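Local coordinates for shikimate dehydrogenase (NADP(+)) (Thermotoga maritima, PDB 3U62), which probably catalyses the reversible NADPH-linked reduction of 3-dehydroshikimate to shikimate, the fourth of seven steps on the way to chorismate, at residues 93-96 and 97-101; 221-224 and 225-229; 231-234 and 235-238. All coordinates share one frame; numbering follows the deposited sequence.

Contact 1 of 3, residues 93-96 and 97-101; sequences TDWV and GVVKS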
loop_
_atom_site.group_PDB
_atom_site.type_symbol
_atom_site.label_atom_id
_atom_site.label_comp_id
_atom_site.label_asym_id
_atom_site.label_seq_id
_atom_site.Cartn_x
_atom_site.Cartn_y
_atom_site.Cartn_z
ATOM N N THR A 93 -0.974 7.179 4.594
ATOM C CA THR A 93 -2.141 6.465 5.101
ATOM C C THR A 93 -2.057 4.970 4.799
ATOM O O THR A 93 -2.895 4.193 5.265
ATOM C CB THR A 93 -3.455 7.041 4.535
ATOM O OG1 THR A 93 -3.476 6.887 3.111
ATOM C CG2 THR A 93 -3.581 8.517 4.879
ATOM N N ASP A 94 -1.050 4.577 4.019
ATOM C CA ASP A 94 -0.816 3.167 3.700
ATOM C C ASP A 94 -0.560 2.329 4.950
ATOM O O ASP A 94 -1.137 1.250 5.096
ATOM C CB ASP A 94 0.347 3.001 2.713
ATOM C CG ASP A 94 -0.073 3.180 1.262
ATOM O OD1 ASP A 94 -1.278 3.055 0.950
ATOM O OD2 ASP A 94 0.818 3.442 0.421
ATOM N N TRP A 95 0.295 2.824 5.847
ATOM C CA TRP A 95 0.611 2.096 7.079
ATOM C C TRP A 95 -0.603 1.959 7.994
ATOM O O TRP A 95 -0.768 0.935 8.663
ATOM C CB TRP A 95 1.808 2.706 7.825
ATOM C CG TRP A 95 1.548 4.002 8.549
ATOM C CD1 TRP A 95 1.729 5.261 8.058
ATOM C CD2 TRP A 95 1.091 4.164 9.902
ATOM N NE1 TRP A 95 1.408 6.197 9.010
ATOM C CE2 TRP A 95 1.012 5.552 10.151
ATOM C CE3 TRP A 95 0.733 3.270 10.923
ATOM C CZ2 TRP A 95 0.589 6.071 11.377
ATOM C CZ3 TRP A 95 0.313 3.789 12.145
ATOM C CH2 TRP A 95 0.246 5.178 12.359
ATOM N N VAL A 96 -1.443 2.993 8.013
ATOM C CA VAL A 96 -2.717 2.964 8.733
ATOM C C VAL A 96 -3.615 1.879 8.138
ATOM O O VAL A 96 -4.252 1.120 8.874
ATOM C CB VAL A 96 -3.431 4.343 8.695
ATOM C CG1 VAL A 96 -4.865 4.245 9.212
ATOM C CG2 VAL A 96 -2.646 5.375 9.498
ATOM N N GLY A 97 -3.648 1.810 6.806
ATOM C CA GLY A 97 -4.381 0.767 6.093
ATOM C C GLY A 97 -3.947 -0.630 6.496
ATOM O O GLY A 97 -4.785 -1.517 6.666
ATOM N N VAL A 98 -2.637 -0.818 6.658
ATOM C CA VAL A 98 -2.073 -2.113 7.051
ATOM C C VAL A 98 -2.447 -2.482 8.491
ATOM O O VAL A 98 -2.930 -3.591 8.742
ATOM C CB VAL A 98 -0.533 -2.170 6.852
ATOM C CG1 VAL A 98 0.027 -3.521 7.288
ATOM C CG2 VAL A 98 -0.166 -1.905 5.398
ATOM N N VAL A 99 -2.227 -1.557 9.426
ATOM C CA VAL A 99 -2.568 -1.777 10.835
ATOM C C VAL A 99 -4.044 -2.151 10.989
ATOM O O VAL A 99 -4.369 -3.156 11.625
ATOM C CB VAL A 99 -2.225 -0.549 11.723
ATOM C CG1 VAL A 99 -2.791 -0.707 13.133
ATOM C CG2 VAL A 99 -0.722 -0.332 11.785
ATOM N N LYS A 100 -4.921 -1.350 10.389
ATOM C CA LYS A 100 -6.360 -1.569 10.508
ATOM C C LYS A 100 -6.836 -2.840 9.800
ATOM O O LYS A 100 -7.797 -3.473 10.252
ATOM C CB LYS A 100 -7.143 -0.338 10.047
ATOM C CG LYS A 100 -7.014 0.852 10.998
ATOM C CD LYS A 100 -8.113 1.894 10.802
ATOM C CE LYS A 100 -9.461 1.411 11.335
ATOM N NZ LYS A 100 -9.321 0.872 12.814
ATOM N N SER A 101 -6.169 -3.214 8.707
ATOM C CA SER A 101 -6.494 -4.450 7.985
ATOM C C SER A 101 -6.196 -5.696 8.823
ATOM O O SER A 101 -6.786 -6.755 8.603
ATOM C CB SER A 101 -5.735 -4.530 6.655
ATOM O OG SER A 101 -4.359 -4.797 6.858
#
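Trp95 and Val99, one helical turn apart, lie side by side and point the same way, with CG2 of Val99 reaching the edge of the indole at CE3 of Trp95, 4.0 Å off and close to the ring plane. The indole takes this place because CG of Trp95 sits between its own backbone N and carbonyl carbon (chi1 74°). That same torsion brings one ring face over the next residue, so that CG2 of Val96 stands 3.7 Å above the plane and over its centre.

The backbone supplies the polar part. Four successive i to i+4 bonds wind the first turns of helix 94-101: Gly97 N to Thr93 O at 2.9 Å, then Val98 to Asp94, Val99 to Trp95 and Lys100 to Val96. The Val99 bond is nearly straight at its hydrogen, 172°. Near the far end, Ser101 OG turns back to donate to Val98 O at 2.7 Å, while Tyr197 also bonds this hydroxyl.

Methyl and methylene groups crowd these carbonyls: Val98 CG2 lies 3.3 Å from Asp94 O, and Lys100 CB 3.4 Å from Val96 O. Beyond that point the lysine chain bends twice and its amine forms a salt bridge with Glu103, while Trp95 NE1 donates to Asp75 OD2.

Asp94, predicted to bind shikimate, opens the helix beside Lys63, the predicted proton acceptor. Val98 and Val99 pack on helix 118-129, and Thr93, Val96 and Lys100 lie against helix 222-235, which places this helix between the two.

Contact 2 of 3, residues 221-224 and 225-229; sequences GNLM and FYYQA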
loop_
_atom_site.group_PDB
_atom_site.type_symbol
_atom_site.label_atom_id
_atom_site.label_comp_id
_atom_site.label_asym_id
_atom_site.label_seq_id
_atom_site.Cartn_x
_atom_site.Cartn_y
_atom_site.Cartn_z
ATOM N N GLY A 221 -5.226 -7.036 -0.820
ATOM C CA GLY A 221 -5.067 -5.598 -0.622
ATOM C C GLY A 221 -6.339 -4.787 -0.447
ATOM O O GLY A 221 -6.270 -3.568 -0.277
ATOM N N ASN A 222 -7.494 -5.450 -0.485
ATOM C CA ASN A 222 -8.778 -4.751 -0.399
ATOM C C ASN A 222 -9.053 -4.087 0.955
ATOM O O ASN A 222 -9.609 -2.986 0.996
ATOM C CB ASN A 222 -9.942 -5.660 -0.816
ATOM C CG ASN A 222 -10.063 -6.902 0.049
ATOM O OD1 ASN A 222 -9.070 -7.438 0.545
ATOM N ND2 ASN A 222 -11.292 -7.376 0.227
ATOM N N LEU A 223 -8.672 -4.748 2.049
ATOM C CA LEU A 223 -8.827 -4.168 3.390
ATOM C C LEU A 223 -7.906 -2.968 3.595
ATOM O O LEU A 223 -8.330 -1.940 4.131
ATOM C CB LEU A 223 -8.575 -5.216 4.481
ATOM C CG LEU A 223 -9.728 -6.130 4.916
ATOM C CD1 LEU A 223 -9.188 -7.272 5.768
ATOM C CD2 LEU A 223 -10.803 -5.353 5.682
ATOM N N MET A 224 -6.652 -3.109 3.168
ATOM C CA MET A 224 -5.675 -2.022 3.205
ATOM C C MET A 224 -6.183 -0.814 2.418
ATOM O O MET A 224 -6.089 0.320 2.892
ATOM C CB MET A 224 -4.328 -2.497 2.650
ATOM C CG MET A 224 -3.218 -1.455 2.660
ATOM S SD MET A 224 -1.731 -2.070 1.847
ATOM C CE MET A 224 -0.706 -0.600 1.849
ATOM N N PHE A 225 -6.724 -1.070 1.228
ATOM C CA PHE A 225 -7.297 -0.018 0.391
ATOM C C PHE A 225 -8.464 0.683 1.084
ATOM O O PHE A 225 -8.546 1.912 1.084
ATOM C CB PHE A 225 -7.752 -0.569 -0.967
ATOM C CG PHE A 225 -8.442 0.454 -1.822
ATOM C CD1 PHE A 225 -7.705 1.322 -2.621
ATOM C CD2 PHE A 225 -9.830 0.574 -1.804
ATOM C CE1 PHE A 225 -8.337 2.284 -3.402
ATOM C CE2 PHE A 225 -10.472 1.534 -2.579
ATOM C CZ PHE A 225 -9.725 2.391 -3.381
ATOM N N TYR A 226 -9.364 -0.116 1.656
ATOM C CA TYR A 226 -10.534 0.372 2.383
ATOM C C TYR A 226 -10.132 1.329 3.500
ATOM O O TYR A 226 -10.670 2.435 3.597
ATOM C CB TYR A 226 -11.312 -0.823 2.948
ATOM C CG TYR A 226 -12.574 -0.500 3.723
ATOM C CD1 TYR A 226 -13.796 -0.337 3.070
ATOM C CD2 TYR A 226 -12.555 -0.402 5.116
ATOM C CE1 TYR A 226 -14.962 -0.057 3.779
ATOM C CE2 TYR A 226 -13.714 -0.122 5.836
ATOM C CZ TYR A 226 -14.913 0.047 5.162
ATOM O OH TYR A 226 -16.061 0.323 5.869
ATOM N N TYR A 227 -9.177 0.912 4.326
ATOM C CA TYR A 227 -8.796 1.699 5.495
ATOM C C TYR A 227 -7.902 2.900 5.186
ATOM O O TYR A 227 -7.964 3.905 5.900
ATOM C CB TYR A 227 -8.184 0.812 6.578
ATOM C CG TYR A 227 -9.195 -0.065 7.285
ATOM C CD1 TYR A 227 -9.123 -1.455 7.198
ATOM C CD2 TYR A 227 -10.226 0.493 8.044
ATOM C CE1 TYR A 227 -10.045 -2.269 7.847
ATOM C CE2 TYR A 227 -11.156 -0.308 8.698
ATOM C CZ TYR A 227 -11.058 -1.687 8.597
ATOM O OH TYR A 227 -11.977 -2.482 9.239
ATOM N N GLN A 228 -7.080 2.812 4.139
ATOM C CA GLN A 228 -6.311 3.987 3.710
ATOM C C GLN A 228 -7.236 5.058 3.131
ATOM O O GLN A 228 -7.022 6.249 3.355
ATOM C CB GLN A 228 -5.145 3.637 2.764
ATOM C CG GLN A 228 -5.514 3.090 1.383
ATOM C CD GLN A 228 -5.776 4.173 0.343
ATOM O OE1 GLN A 228 -5.087 5.194 0.294
ATOM N NE2 GLN A 228 -6.774 3.942 -0.505
ATOM N N ALA A 229 -8.267 4.620 2.407
ATOM C CA ALA A 229 -9.280 5.524 1.858
ATOM C C ALA A 229 -10.034 6.248 2.970
ATOM O O ALA A 229 -10.299 7.446 2.866
ATOM C CB ALA A 229 -10.247 4.763 0.965
#
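Leu223 lays its CD2 methyl against the phenol of Tyr227 one turn on, 3.8 Å from CE1, the two side chains running alongside each other in the same direction. CG of Tyr227 stands beside the backbone N and anti to the carbonyl carbon (chi1 -72°), which folds the ring back along the helix: its CD1 comes within 3.2 Å of Leu223 O. One face of the phenol is taken by Tyr226, whose CD2 sits 3.7 Å above the ring plane and over its centre, and CE2 of Tyr227 in turn meets the Tyr226 ring in plane, at its edge. A glycine in place of Tyr227 would probably leave Leu223 CD2 and the edge of Tyr226 without their common neighbour.

The backbone here is the first turns of helix 222-235, and Phe225 N to Gly221 O, 3.0 Å, is the first of four successive i to i+4 bonds. Gly221 itself is a predicted NADP(+) contact. Gln228 curls back on its own helix: its NE2 gives a bond 3.1 Å long to Phe225 O, in the carbonyl plane and on a lone pair, although Phe225 O lies 23° out of the Gln228 amide plane; Phe225 O also accepts from Ala229 N. The OE1 of Gln228 accepts from Asn232, so both ends of the amide are used.

Around the helix, the extended Met224 reaches Asp94 and Val98 of helix 94-101, Phe225 packs on Ser15 and Leu18 of helix 15-26, and Tyr226 lies against Lys245 and Phe248 of helix 241-248.

Contact 3 of 3, residues 231-234 and 235-238; sequences ENLK and IWGI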
loop_
_atom_site.group_PDB
_atom_site.type_symbol
_atom_site.label_atom_id
_atom_site.label_comp_id
_atom_site.label_asym_id
_atom_site.label_seq_id
_atom_site.Cartn_x
_atom_site.Cartn_y
_atom_site.Cartn_z
ATOM N N GLU A 231 -8.855 6.885 5.988
ATOM C CA GLU A 231 -7.911 7.842 6.559
ATOM C C GLU A 231 -7.727 9.069 5.661
ATOM O O GLU A 231 -7.642 10.193 6.161
ATOM C CB GLU A 231 -6.565 7.167 6.845
ATOM C CG GLU A 231 -5.635 7.954 7.775
ATOM C CD GLU A 231 -6.059 7.929 9.238
ATOM O OE1 GLU A 231 -6.856 7.029 9.628
ATOM O OE2 GLU A 231 -5.592 8.824 9.999
ATOM N N ASN A 232 -7.669 8.845 4.346
ATOM C CA ASN A 232 -7.595 9.934 3.366
ATOM C C ASN A 232 -8.736 10.924 3.540
ATOM O O ASN A 232 -8.518 12.137 3.583
ATOM C CB ASN A 232 -7.646 9.393 1.931
ATOM C CG ASN A 232 -6.438 8.551 1.566
ATOM O OD1 ASN A 232 -5.387 8.627 2.203
ATOM N ND2 ASN A 232 -6.584 7.744 0.522
ATOM N N LEU A 233 -9.952 10.391 3.638
ATOM C CA LEU A 233 -11.155 11.206 3.762
ATOM C C LEU A 233 -11.202 11.966 5.084
ATOM O O LEU A 233 -11.721 13.086 5.138
ATOM C CB LEU A 233 -12.416 10.354 3.580
ATOM C CG LEU A 233 -12.662 9.772 2.182
ATOM C CD1 LEU A 233 -13.746 8.718 2.232
ATOM C CD2 LEU A 233 -13.022 10.856 1.166
ATOM N N LYS A 234 -10.661 11.362 6.141
ATOM C CA LYS A 234 -10.554 12.029 7.439
ATOM C C LYS A 234 -9.581 13.208 7.370
ATOM O O LYS A 234 -9.869 14.288 7.893
ATOM C CB LYS A 234 -10.130 11.046 8.533
ATOM C CG LYS A 234 -11.212 10.058 8.946
ATOM C CD LYS A 234 -10.716 9.137 10.048
ATOM C CE LYS A 234 -11.771 8.115 10.435
ATOM N NZ LYS A 234 -11.330 7.270 11.581
ATOM N N ILE A 235 -8.437 12.987 6.722
ATOM C CA ILE A 235 -7.441 14.038 6.505
ATOM C C ILE A 235 -8.026 15.187 5.677
ATOM O O ILE A 235 -7.804 16.361 5.986
ATOM C CB ILE A 235 -6.149 13.474 5.851
ATOM C CG1 ILE A 235 -5.376 12.630 6.871
ATOM C CG2 ILE A 235 -5.263 14.599 5.310
ATOM C CD1 ILE A 235 -4.257 11.795 6.283
ATOM N N TRP A 236 -8.794 14.836 4.648
ATOM C CA TRP A 236 -9.417 15.822 3.767
ATOM C C TRP A 236 -10.638 16.513 4.392
ATOM O O TRP A 236 -11.192 17.452 3.812
ATOM C CB TRP A 236 -9.774 15.180 2.419
ATOM C CG TRP A 236 -8.572 14.731 1.618
ATOM C CD1 TRP A 236 -7.312 15.257 1.668
ATOM C CD2 TRP A 236 -8.528 13.685 0.635
ATOM N NE1 TRP A 236 -6.484 14.602 0.789
ATOM C CE2 TRP A 236 -7.204 13.636 0.138
ATOM C CE3 TRP A 236 -9.478 12.789 0.121
ATOM C CZ2 TRP A 236 -6.802 12.720 -0.842
ATOM C CZ3 TRP A 236 -9.077 11.878 -0.855
ATOM C CH2 TRP A 236 -7.749 11.853 -1.326
ATOM N N GLY A 237 -11.045 16.046 5.574
ATOM C CA GLY A 237 -12.153 16.636 6.328
ATOM C C GLY A 237 -13.519 16.377 5.721
ATOM O O GLY A 237 -14.449 17.166 5.902
ATOM N N ILE A 238 -13.637 15.261 5.004
ATOM C CA ILE A 238 -14.852 14.934 4.255
ATOM C C ILE A 238 -15.303 13.489 4.483
ATOM O O ILE A 238 -15.847 12.842 3.581
ATOM C CB ILE A 238 -14.678 15.227 2.737
ATOM C CG1 ILE A 238 -13.427 14.522 2.183
ATOM C CG2 ILE A 238 -14.633 16.733 2.494
ATOM C CD1 ILE A 238 -13.220 14.671 0.686
#
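With CG of Trp236 anti to its carbonyl carbon (chi1 -65°) and the indole turned by a chi2 of -27°, the ring folds back against the preceding turn, where a Schellman motif closes helix 222-235. CB of Asn232 stands over the six-membered ring, 4.1 Å from its centroid and 15° off the normal, a CH-pi contact. Asn232 O overlies the same indole, 3.1 Å above its plane and toward the rim, while also accepting from Trp236 N at 2.9 Å.

The motif itself has two bonds. Ile238 N reaches Leu233 O five residues back, nearly straight on to the carbonyl, whereas Gly237 N meets Lys234 O from well above the carbonyl plane. Gly237 makes the reversal with a positive phi, which favours glycine.

The amide of Asn232 is gripped by Thr93 at OD1 and by Tyr19 at ND2, and Trp236 NE1 bonds Val85 O while its ring stacks on Phe3. These contacts join the helix end to strands 2-7 and 84-86 of the mixed sheet. Across the reversal Leu233 and Ile238 cross at about a right angle, with Leu233 CD2 3.8 Å from Ile238 CG1.

How the contacts relate
Contact 1 comes first along the chain, on helix 94-101; contacts 2 and 3 follow much later, at the start and the end of helix 222-235. The centres of contacts 1 and 2 are about 7 Å apart, since the two helices pack directly, while contact 3 lies about 14 Å from each. Contact 1 touches both others, through Lys100 against Tyr227 and through Thr93 CG2, which packs 3.6 Å from Ile235 CD1. This helix pair spans the region between the mixed sheet, with predicted shikimate residues such as Asn83 next to its strands, and the parallel Rossmann-type sheet, consistent with the linking helices of shikimate dehydrogenases, beside the predicted active site.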